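Local coordinates for N-acetylneuraminate lyase (Fusobacterium nucleatum subsp. nucleatum ATCC 25586, PDB 5ZKA), which belongs to the dihydrodipicolinate synthetase family of enzymes and folds as a TIM barrel of parallel strands surrounded by helices, at residues P209-G214 / Q232-A237; G20-L25 / L198-F203; F127-I132 / G166-N171; D134-I139 / M147-I152. All blocks are in the same frame, centred on the assembly; numbering follows the deposited sequence. Where two conformers were deposited one is given.

Contact 1. Residues P209-G214 / Q232-A237; sequences PATVLG and QIFELA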
# COMPACT_ATOMS: atom_id res chain seq x y z
N PRO A 209 -6.95 0.85 -4.50
CA PRO A 209 -5.57 1.12 -4.96
C PRO A 209 -4.97 -0.02 -5.75
O PRO A 209 -4.20 0.21 -6.69
CB PRO A 209 -4.80 1.37 -3.65
CG PRO A 209 -5.69 0.85 -2.55
CD PRO A 209 -7.10 1.01 -3.04
N ALA A 210 -5.32 -1.26 -5.43
CA ALA A 210 -4.86 -2.40 -6.22
C ALA A 210 -5.44 -2.38 -7.62
O ALA A 210 -4.75 -2.70 -8.59
CB ALA A 210 -5.22 -3.70 -5.51
N THR A 211 -6.73 -2.03 -7.75
CA THR A 211 -7.35 -2.03 -9.07
C THR A 211 -6.64 -1.08 -10.04
O THR A 211 -6.45 -1.42 -11.22
CB THR A 211 -8.84 -1.68 -8.95
OG1 THR A 211 -9.46 -2.64 -8.09
CG2 THR A 211 -9.51 -1.73 -10.31
N VAL A 212 -6.24 0.10 -9.57
CA VAL A 212 -5.62 1.03 -10.52
C VAL A 212 -4.17 0.67 -10.83
O VAL A 212 -3.60 1.25 -11.77
CB VAL A 212 -5.72 2.49 -10.01
CG1 VAL A 212 -7.19 2.85 -9.73
CG2 VAL A 212 -4.84 2.72 -8.78
N LEU A 213 -3.56 -0.25 -10.09
CA LEU A 213 -2.29 -0.86 -10.48
C LEU A 213 -2.48 -2.06 -11.40
O LEU A 213 -1.51 -2.77 -11.68
CB LEU A 213 -1.50 -1.29 -9.24
CG LEU A 213 -0.91 -0.15 -8.40
CD1 LEU A 213 -0.14 -0.70 -7.21
CD2 LEU A 213 0.01 0.73 -9.25
N GLY A 214 -3.70 -2.32 -11.86
CA GLY A 214 -3.93 -3.28 -12.92
C GLY A 214 -4.12 -4.72 -12.49
O GLY A 214 -3.95 -5.62 -13.33
N GLN A 232 -18.55 -3.24 -7.62
CA GLN A 232 -18.69 -1.83 -7.99
C GLN A 232 -17.33 -1.13 -7.96
O GLN A 232 -16.94 -0.47 -8.93
CB GLN A 232 -19.68 -1.12 -7.06
CG GLN A 232 -21.13 -1.50 -7.29
CD GLN A 232 -22.06 -0.96 -6.19
OE1 GLN A 232 -21.60 -0.52 -5.13
NE2 GLN A 232 -23.36 -1.01 -6.45
N ILE A 233 -16.61 -1.24 -6.84
CA ILE A 233 -15.28 -0.61 -6.74
C ILE A 233 -14.42 -1.02 -7.93
O ILE A 233 -13.87 -0.17 -8.65
CB ILE A 233 -14.60 -0.97 -5.41
CG1 ILE A 233 -15.36 -0.41 -4.20
CG2 ILE A 233 -13.13 -0.49 -5.42
CD1 ILE A 233 -14.94 -1.05 -2.85
N PHE A 234 -14.32 -2.33 -8.16
CA PHE A 234 -13.49 -2.87 -9.24
C PHE A 234 -13.90 -2.30 -10.59
O PHE A 234 -13.06 -1.77 -11.33
CB PHE A 234 -13.61 -4.40 -9.23
CG PHE A 234 -12.64 -5.10 -10.13
CD1 PHE A 234 -11.27 -4.94 -9.97
CD2 PHE A 234 -13.10 -5.95 -11.14
CE1 PHE A 234 -10.39 -5.60 -10.80
CE2 PHE A 234 -12.22 -6.61 -11.97
CZ PHE A 234 -10.87 -6.44 -11.81
N GLU A 235 -15.19 -2.37 -10.92
CA GLU A 235 -15.64 -1.91 -12.24
C GLU A 235 -15.52 -0.40 -12.38
O GLU A 235 -15.10 0.10 -13.43
CB GLU A 235 -17.08 -2.34 -12.49
N LEU A 236 -15.91 0.35 -11.34
CA LEU A 236 -15.85 1.80 -11.45
C LEU A 236 -14.41 2.28 -11.62
O LEU A 236 -14.15 3.22 -12.37
CB LEU A 236 -16.48 2.45 -10.23
CG LEU A 236 -17.99 2.29 -10.08
CD1 LEU A 236 -18.37 2.54 -8.63
CD2 LEU A 236 -18.73 3.23 -11.00
N ALA A 237 -13.47 1.65 -10.91
CA ALA A 237 -12.08 2.11 -10.98
C ALA A 237 -11.44 1.81 -12.33
O ALA A 237 -10.55 2.55 -12.76
CB ALA A 237 -11.25 1.48 -9.85
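Apolar contact between Thr-211 and the pair Phe-234 and Ala-237 accounts for most of the contact between 209-214 and 232-237. The methyl of Thr-211 enters the angle between these two residues, one helical turn apart: CG2 lies 3.7 Å from Ala-237 CB and, on its other flank, 3.7 Å from Phe-234 CD1. With OG1 beside the backbone N (chi1 -59°), the methyl is left anti to that N and extends out to the second helix. Next to it, Val-212 adds a looser touch, with CG1 at 4.3 Å from Ala-237 CB. The small Ala-237 probably helps the backbones come close; its CA is 6.6 Å from Val-212 CA.

The polar part of Thr-211 plays a different role. Its OG1 sits at the rim of the Phe-234 ring, near the ring plane, 3.5 Å from CD1, but its hydrogen bond is made within its own helix, to Leu-207 O one turn earlier. This bond satisfies the buried hydroxyl and probably helps hold the rotation that places the methyl.

The remaining interactions lie around the pair. Ile-233 extends the apolar seam by packing on Leu-207 and Leu-208, while Pro-209, Val-212 and Leu-213 also meet apolar side chains of the other subunit, so one face of helix 207-212 belongs to the dimer interface. Two successive outer helices packed through a threonine, an alanine and a phenylalanine edge, with strand 217-220 between them in the chain, form part of the helical layer of a TIM barrel.

Contact 2. Residues G20-L25 / L198-F203; sequences GIYSAL and LIFAGF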
# COMPACT_ATOMS: atom_id res chain seq x y z
N GLY A 20 -11.88 -11.17 -12.21
CA GLY A 20 -13.06 -10.73 -11.49
C GLY A 20 -12.95 -10.98 -10.00
O GLY A 20 -11.87 -11.25 -9.46
N ILE A 21 -14.10 -10.89 -9.33
CA ILE A 21 -14.18 -10.92 -7.87
C ILE A 21 -14.50 -12.35 -7.42
O ILE A 21 -15.53 -12.91 -7.82
CB ILE A 21 -15.26 -9.94 -7.37
CG1 ILE A 21 -14.99 -8.53 -7.90
CG2 ILE A 21 -15.34 -9.97 -5.86
CD1 ILE A 21 -13.73 -7.90 -7.38
N TYR A 22 -13.63 -12.92 -6.60
CA TYR A 22 -13.79 -14.27 -6.05
C TYR A 22 -14.05 -14.19 -4.55
O TYR A 22 -13.27 -13.58 -3.81
CB TYR A 22 -12.53 -15.12 -6.25
CG TYR A 22 -12.23 -15.55 -7.66
CD1 TYR A 22 -11.91 -14.62 -8.64
CD2 TYR A 22 -12.22 -16.90 -8.01
CE1 TYR A 22 -11.63 -15.01 -9.93
CE2 TYR A 22 -11.93 -17.31 -9.30
CZ TYR A 22 -11.62 -16.35 -10.25
OH TYR A 22 -11.33 -16.73 -11.54
N SER A 23 -15.10 -14.86 -4.07
CA SER A 23 -15.25 -15.04 -2.63
C SER A 23 -14.35 -16.19 -2.18
O SER A 23 -14.37 -17.27 -2.77
CB SER A 23 -16.69 -15.37 -2.26
OG SER A 23 -17.50 -14.20 -2.29
N ALA A 24 -13.58 -15.95 -1.12
CA ALA A 24 -12.92 -17.05 -0.42
C ALA A 24 -13.99 -17.74 0.39
O ALA A 24 -14.44 -17.22 1.42
CB ALA A 24 -11.77 -16.54 0.45
N LEU A 25 -14.43 -18.88 -0.11
CA LEU A 25 -15.65 -19.51 0.37
C LEU A 25 -15.53 -19.91 1.83
O LEU A 25 -14.62 -20.64 2.23
CB LEU A 25 -15.95 -20.73 -0.50
CG LEU A 25 -17.26 -21.46 -0.21
CD1 LEU A 25 -18.43 -20.55 -0.56
CD2 LEU A 25 -17.32 -22.76 -0.99
N LEU A 198 -1.92 -13.44 -14.26
CA LEU A 198 -3.03 -12.91 -13.47
C LEU A 198 -2.53 -12.48 -12.10
O LEU A 198 -1.79 -13.21 -11.45
CB LEU A 198 -4.12 -13.96 -13.29
CG LEU A 198 -4.76 -14.47 -14.58
CD1 LEU A 198 -5.37 -15.83 -14.34
CD2 LEU A 198 -5.83 -13.48 -15.03
N ILE A 199 -2.97 -11.31 -11.65
CA ILE A 199 -2.71 -10.89 -10.28
C ILE A 199 -4.05 -10.63 -9.60
O ILE A 199 -4.83 -9.80 -10.07
CB ILE A 199 -1.84 -9.63 -10.22
CG1 ILE A 199 -0.55 -9.82 -11.01
CG2 ILE A 199 -1.58 -9.27 -8.75
CD1 ILE A 199 0.24 -8.53 -11.14
N PHE A 200 -4.29 -11.32 -8.49
CA PHE A 200 -5.49 -11.15 -7.69
C PHE A 200 -5.15 -10.46 -6.38
O PHE A 200 -4.30 -10.94 -5.62
CB PHE A 200 -6.14 -12.50 -7.41
CG PHE A 200 -6.67 -13.16 -8.63
CD1 PHE A 200 -7.88 -12.74 -9.18
CD2 PHE A 200 -5.96 -14.16 -9.26
CE1 PHE A 200 -8.37 -13.34 -10.32
CE2 PHE A 200 -6.45 -14.75 -10.41
CZ PHE A 200 -7.66 -14.34 -10.93
N ALA A 201 -5.86 -9.38 -6.08
CA ALA A 201 -5.67 -8.72 -4.79
C ALA A 201 -6.26 -9.56 -3.67
O ALA A 201 -7.38 -10.06 -3.79
CB ALA A 201 -6.33 -7.34 -4.81
N GLY A 202 -5.52 -9.68 -2.56
CA GLY A 202 -5.98 -10.47 -1.44
C GLY A 202 -6.43 -9.66 -0.23
O GLY A 202 -6.82 -10.23 0.79
N PHE A 203 -6.40 -8.34 -0.35
CA PHE A 203 -6.67 -7.42 0.76
C PHE A 203 -7.90 -6.59 0.41
O PHE A 203 -7.80 -5.59 -0.31
CB PHE A 203 -5.43 -6.55 0.99
CG PHE A 203 -4.65 -6.27 -0.29
CD1 PHE A 203 -5.25 -5.62 -1.36
CD2 PHE A 203 -3.33 -6.68 -0.43
CE1 PHE A 203 -4.57 -5.38 -2.53
CE2 PHE A 203 -2.64 -6.43 -1.61
CZ PHE A 203 -3.26 -5.78 -2.65
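The rings of Tyr-22 and Phe-200 meet obliquely, with planes 73° apart and centroids separated by 5.3 Å. The approach is made by one corner of each ring: Tyr-22 CE1 lies 3.7 Å from Phe-200 CE1, and Tyr-22 CD1 is 4.1 Å from that same carbon. Both side chains leave their strands alike, each CG anti to its own carbonyl carbon (chi1 -71° for Tyr-22 and -66° for Phe-200), and each points toward the opposite segment, so the two rings bridge a gap that the backbones leave wide.

The carbonyl of Gly-20 joins from the side, its O near the plane of the Phe-200 ring and 4.2 Å from CE1. Tyr-22 is held at its far end as well, where OH is hydrogen-bonded to Met-18 O, just before the strand; this should limit movement of the ring against Phe-200.

The two strands are not direct neighbours. Strand 217-220 runs between them in the sheet and pairs through its backbone with Gly-20 and Tyr-22. Ile-21 and Ile-199 face outward, onto helix 223-237 and helix 184-193 respectively, whereas Tyr-22 and Phe-200 turn into the barrel interior, where the rings meet on the inner side of strand 217-220.

Contact 3. Residues F127-I132 / G166-N171; sequences FDFSEI and GELFEN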
# COMPACT_ATOMS: atom_id res chain seq x y z
N PHE A 127 11.73 -23.20 4.63
CA PHE A 127 12.17 -23.67 3.33
C PHE A 127 12.89 -22.55 2.58
O PHE A 127 12.51 -21.38 2.69
CB PHE A 127 10.99 -24.18 2.50
CG PHE A 127 10.26 -25.33 3.13
CD1 PHE A 127 10.83 -26.59 3.16
CD2 PHE A 127 9.02 -25.14 3.72
CE1 PHE A 127 10.16 -27.65 3.74
CE2 PHE A 127 8.35 -26.20 4.31
CZ PHE A 127 8.91 -27.46 4.32
N ASP A 128 13.95 -22.89 1.85
CA ASP A 128 14.57 -21.85 1.05
C ASP A 128 13.85 -21.78 -0.30
O ASP A 128 12.92 -22.56 -0.57
CB ASP A 128 16.09 -22.05 0.94
CG ASP A 128 16.49 -23.25 0.10
OD1 ASP A 128 15.69 -23.73 -0.74
OD2 ASP A 128 17.64 -23.70 0.27
N PHE A 129 14.23 -20.83 -1.14
CA PHE A 129 13.42 -20.61 -2.34
C PHE A 129 13.48 -21.79 -3.29
O PHE A 129 12.48 -22.12 -3.93
CB PHE A 129 13.83 -19.34 -3.08
CG PHE A 129 13.04 -19.15 -4.33
CD1 PHE A 129 11.69 -18.79 -4.25
CD2 PHE A 129 13.60 -19.42 -5.57
CE1 PHE A 129 10.94 -18.65 -5.40
CE2 PHE A 129 12.84 -19.28 -6.72
CZ PHE A 129 11.51 -18.90 -6.64
N SER A 130 14.65 -22.43 -3.43
CA SER A 130 14.72 -23.58 -4.32
C SER A 130 13.73 -24.66 -3.90
O SER A 130 13.17 -25.36 -4.75
CB SER A 130 16.13 -24.16 -4.34
OG SER A 130 16.40 -24.87 -3.14
N GLU A 131 13.50 -24.81 -2.59
CA GLU A 131 12.54 -25.80 -2.13
C GLU A 131 11.11 -25.36 -2.42
O GLU A 131 10.27 -26.18 -2.81
CB GLU A 131 12.76 -26.07 -0.65
CG GLU A 131 14.10 -26.76 -0.42
CD GLU A 131 14.58 -26.75 1.02
OE1 GLU A 131 14.20 -25.84 1.79
OE2 GLU A 131 15.38 -27.66 1.36
N ILE A 132 10.82 -24.07 -2.26
CA ILE A 132 9.50 -23.53 -2.59
C ILE A 132 9.21 -23.73 -4.07
O ILE A 132 8.08 -24.06 -4.46
CB ILE A 132 9.43 -22.05 -2.19
CG1 ILE A 132 9.41 -21.91 -0.66
CG2 ILE A 132 8.26 -21.36 -2.86
CD1 ILE A 132 9.54 -20.49 -0.16
N GLY A 166 9.74 -14.14 -10.84
CA GLY A 166 10.14 -14.43 -12.21
C GLY A 166 10.53 -15.88 -12.42
O GLY A 166 10.19 -16.47 -13.46
N GLU A 167 11.23 -16.48 -11.46
CA GLU A 167 11.60 -17.89 -11.59
C GLU A 167 10.36 -18.78 -11.63
O GLU A 167 10.26 -19.67 -12.48
CB GLU A 167 12.52 -18.30 -10.44
CG GLU A 167 13.95 -17.79 -10.56
CD GLU A 167 14.90 -18.51 -9.61
OE1 GLU A 167 14.93 -19.76 -9.63
OE2 GLU A 167 15.59 -17.83 -8.82
N LEU A 168 9.41 -18.54 -10.73
CA LEU A 168 8.18 -19.33 -10.75
C LEU A 168 7.40 -19.10 -12.04
O LEU A 168 6.92 -20.06 -12.66
CB LEU A 168 7.32 -18.99 -9.53
CG LEU A 168 7.99 -19.32 -8.19
CD1 LEU A 168 7.14 -18.83 -7.03
CD2 LEU A 168 8.26 -20.82 -8.07
N PHE A 169 7.29 -17.84 -12.48
CA PHE A 169 6.49 -17.53 -13.66
C PHE A 169 7.12 -18.01 -14.97
O PHE A 169 6.46 -17.89 -16.00
CB PHE A 169 6.23 -16.03 -13.74
CG PHE A 169 5.15 -15.55 -12.81
CD1 PHE A 169 4.00 -16.31 -12.60
CD2 PHE A 169 5.27 -14.33 -12.16
CE1 PHE A 169 3.00 -15.85 -11.76
CE2 PHE A 169 4.27 -13.86 -11.32
CZ PHE A 169 3.14 -14.62 -11.11
N GLU A 170 8.34 -18.56 -14.97
CA GLU A 170 8.83 -19.18 -16.20
C GLU A 170 8.05 -20.45 -16.54
O GLU A 170 8.02 -20.84 -17.71
CB GLU A 170 10.33 -19.52 -16.09
CG GLU A 170 11.14 -18.46 -15.39
CD GLU A 170 12.63 -18.71 -15.42
OE1 GLU A 170 13.40 -17.74 -15.21
OE2 GLU A 170 13.05 -19.87 -15.64
N ASN A 171 7.42 -21.07 -15.55
CA ASN A 171 6.53 -22.21 -15.80
C ASN A 171 5.23 -21.71 -16.43
O ASN A 171 4.50 -20.92 -15.83
CB ASN A 171 6.27 -22.94 -14.48
CG ASN A 171 5.60 -24.29 -14.67
OD1 ASN A 171 4.69 -24.45 -15.49
ND2 ASN A 171 6.02 -25.27 -13.87
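A carboxylate at the rim of an aromatic ring marks the meeting of Phe-129 and Glu-167: Glu-167 OE1 lies near the plane of the Phe-129 ring, 3.6 Å from CE2, with ring and carboxylate planes 74° apart. The weakly positive hydrogens of a phenyl edge probably make this a mildly favourable place for the negative charge. The contact joins two outer helices of the TIM barrel, 129-143 and 162-169, at the point where the first begins with a capping box.

Phe-129 makes the close contacts on its side. With CG anti to the backbone N (chi1 177°), the ring reaches straight across to the second helix, and its leading edge lies between two residues. Glu-167 runs along one part of that edge, its CB 3.9 Å from CE2; the Leu-168 side chain comes from the opposite direction and meets the end of the ring, CG at 3.9 Å from CZ. Met-160, in the loop before helix 162-169, touches both Phe-129 and Leu-168, while Lys-133 offers Glu-167 OE1 a long, weak ion pair.

The capping box sets the start of the helix that presents Phe-129. Asp-128, the N-cap, accepts from Glu-131 N through OD1, and in return Asp-128 N donates to Glu-131 OE1 at 3.0 Å, meeting that oxygen on its anti side. Asp-128 OD1 accepts a second hydrogen bond, from the Ser-130 hydroxyl on its syn side, with OG and OD1 2.8 Å apart.

Contact 4. Residues D134-I139 / M147-I152; sequences DYYETI and MIIYSI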
# COMPACT_ATOMS: atom_id res chain seq x y z
N ASP A 134 10.48 -26.07 -6.10
CA ASP A 134 10.25 -27.49 -6.32
C ASP A 134 8.83 -27.87 -5.93
O ASP A 134 8.18 -28.70 -6.59
CB ASP A 134 11.26 -28.28 -5.49
CG ASP A 134 11.27 -29.76 -5.82
OD1 ASP A 134 10.59 -30.19 -6.78
OD2 ASP A 134 11.98 -30.50 -5.10
N TYR A 135 8.33 -27.29 -4.84
CA TYR A 135 6.98 -27.57 -4.36
C TYR A 135 5.95 -27.16 -5.41
O TYR A 135 5.09 -27.97 -5.78
CB TYR A 135 6.79 -26.84 -3.03
CG TYR A 135 5.41 -26.54 -2.50
CD1 TYR A 135 4.71 -25.41 -2.90
CD2 TYR A 135 4.85 -27.33 -1.50
CE1 TYR A 135 3.47 -25.10 -2.37
CE2 TYR A 135 3.61 -27.02 -0.95
CZ TYR A 135 2.93 -25.92 -1.39
OH TYR A 135 1.70 -25.59 -0.84
N TYR A 136 6.05 -25.93 -5.92
CA TYR A 136 5.10 -25.48 -6.93
C TYR A 136 5.22 -26.30 -8.20
O TYR A 136 4.21 -26.74 -8.76
CB TYR A 136 5.33 -24.00 -7.22
CG TYR A 136 4.69 -23.12 -6.17
CD1 TYR A 136 3.30 -23.14 -5.98
CD2 TYR A 136 5.46 -22.29 -5.36
CE1 TYR A 136 2.70 -22.34 -5.00
CE2 TYR A 136 4.87 -21.49 -4.39
CZ TYR A 136 3.49 -21.53 -4.22
OH TYR A 136 2.89 -20.75 -3.26
N GLU A 137 6.44 -26.52 -8.68
CA GLU A 137 6.60 -27.25 -9.93
C GLU A 137 6.13 -28.68 -9.79
O GLU A 137 5.61 -29.25 -10.76
CB GLU A 137 8.06 -27.20 -10.38
CG GLU A 137 8.60 -25.78 -10.48
CD GLU A 137 9.27 -25.49 -11.81
OE1 GLU A 137 10.50 -25.67 -11.91
OE2 GLU A 137 8.55 -25.07 -12.74
N THR A 138 6.29 -29.27 -8.60
CA THR A 138 5.86 -30.65 -8.39
C THR A 138 4.34 -30.76 -8.44
O THR A 138 3.80 -31.68 -9.06
CB THR A 138 6.41 -31.17 -7.06
OG1 THR A 138 7.84 -31.23 -7.11
CG2 THR A 138 5.84 -32.55 -6.74
N ILE A 139 3.63 -29.84 -7.79
CA ILE A 139 2.18 -29.90 -7.84
C ILE A 139 1.70 -29.76 -9.28
O ILE A 139 0.79 -30.48 -9.72
CB ILE A 139 1.55 -28.83 -6.93
CG1 ILE A 139 2.04 -29.02 -5.48
CG2 ILE A 139 0.02 -28.91 -7.01
CD1 ILE A 139 1.71 -27.84 -4.55
N MET A 147 -1.88 -23.26 -11.96
CA MET A 147 -1.50 -22.95 -10.59
C MET A 147 -1.47 -21.44 -10.37
O MET A 147 -0.90 -20.71 -11.18
CB MET A 147 -0.12 -23.53 -10.26
CG MET A 147 0.46 -23.07 -8.92
SD MET A 147 -0.48 -23.65 -7.48
CE MET A 147 -0.24 -25.43 -7.62
N ILE A 148 -2.07 -21.00 -9.27
CA ILE A 148 -1.96 -19.62 -8.80
C ILE A 148 -1.17 -19.67 -7.50
O ILE A 148 -1.56 -20.37 -6.56
CB ILE A 148 -3.34 -18.97 -8.62
CG1 ILE A 148 -3.96 -18.68 -9.99
CG2 ILE A 148 -3.24 -17.68 -7.87
CD1 ILE A 148 -5.45 -18.46 -9.90
N ILE A 149 -0.03 -18.97 -7.47
CA ILE A 149 0.73 -18.82 -6.23
C ILE A 149 -0.11 -18.08 -5.20
O ILE A 149 -0.64 -17.00 -5.48
CB ILE A 149 2.02 -18.02 -6.49
CG1 ILE A 149 2.82 -18.59 -7.64
CG2 ILE A 149 2.82 -17.86 -5.20
CD1 ILE A 149 3.87 -17.61 -8.15
N TYR A 150 -0.21 -18.64 -3.98
CA TYR A 150 -0.88 -17.98 -2.86
C TYR A 150 0.21 -17.42 -1.95
O TYR A 150 0.86 -18.16 -1.21
CB TYR A 150 -1.81 -18.94 -2.11
CG TYR A 150 -2.58 -18.34 -0.94
CD1 TYR A 150 -2.65 -16.95 -0.73
CD2 TYR A 150 -3.23 -19.15 -0.02
CE1 TYR A 150 -3.35 -16.41 0.34
CE2 TYR A 150 -3.94 -18.62 1.06
CZ TYR A 150 -4.00 -17.25 1.23
OH TYR A 150 -4.70 -16.72 2.30
N SER A 151 0.38 -16.09 -1.98
CA SER A 151 1.43 -15.40 -1.23
C SER A 151 0.79 -14.63 -0.09
O SER A 151 0.10 -13.63 -0.32
CB SER A 151 2.23 -14.47 -2.13
OG SER A 151 3.16 -13.73 -1.35
N ILE A 152 1.03 -15.08 1.15
CA ILE A 152 0.45 -14.41 2.31
C ILE A 152 1.50 -14.28 3.42
O ILE A 152 1.50 -15.04 4.39
CB ILE A 152 -0.84 -15.12 2.78
CG1 ILE A 152 -1.47 -14.39 3.98
CG2 ILE A 152 -0.61 -16.62 3.01
CD1 ILE A 152 -2.96 -14.63 4.13
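Tyr-136 and Ile-139 of helix 134-139 pack against Met-147 and Ile-149 of the strand. At the start of the helical segment, Asp-134 O accepts from both N and OG1 of Thr-138, which reach it from opposite faces of the carbonyl plane. Tyr-135 follows, its CD1 3.9 Å above the centre of the Tyr-136 ring.

Tyr-136 itself crosses Met-147 and Ile-149 at about right angles. Met-147 SD stands at the ring's edge, 5.3 Å from the centroid, a Met-aromatic contact. Farther out, Tyr-136 OH is 3.5 Å from Ile-149 CG2, and its hydrogen bond goes to Ala-119 O.

One turn on, Ile-139 CG2 meets Met-147 CE at 3.5 Å. Bends at chi2 (66°) and chi3 (64°) fold the methionine chain so that sulfur and methyl serve different partners.

Helix and strand run nearly antiparallel, at 153°, as the closing half of the beta-alpha-beta crossover from strand 117-120 through helix 129-143 to strand 147-150. Strand 147-150 lies between strands 117-120 and 174-176, while helices 99-112 and 162-169 flank the packing, touching Ile-139 and Ile-149 respectively.

How the contacts relate
From the N terminus, contact 2 opens first, at 20-25, and stays open for most of the barrel. Within it contact 3 opens at 127-132 and contact 4 at 134-139; contact 4 closes at 147-152, contact 3 at 166-171 and contact 2 at 198-203, so the three nest without crossing. Contact 1 follows in series, opening at 209-214 and closing at 232-237. Contacts 3 and 4 share helix 129-143 and touch through Leu-168 and Ile-149, with a probable hydrogen bond from Asn-171 to Glu-137. Inside the barrel, Phe-200 of contact 2 packs on Ile-148 of contact 4. Contact 2 also meets contact 1, through Ala-210 on Phe-203 and Phe-234 on Ile-21, tying strands to outer helices.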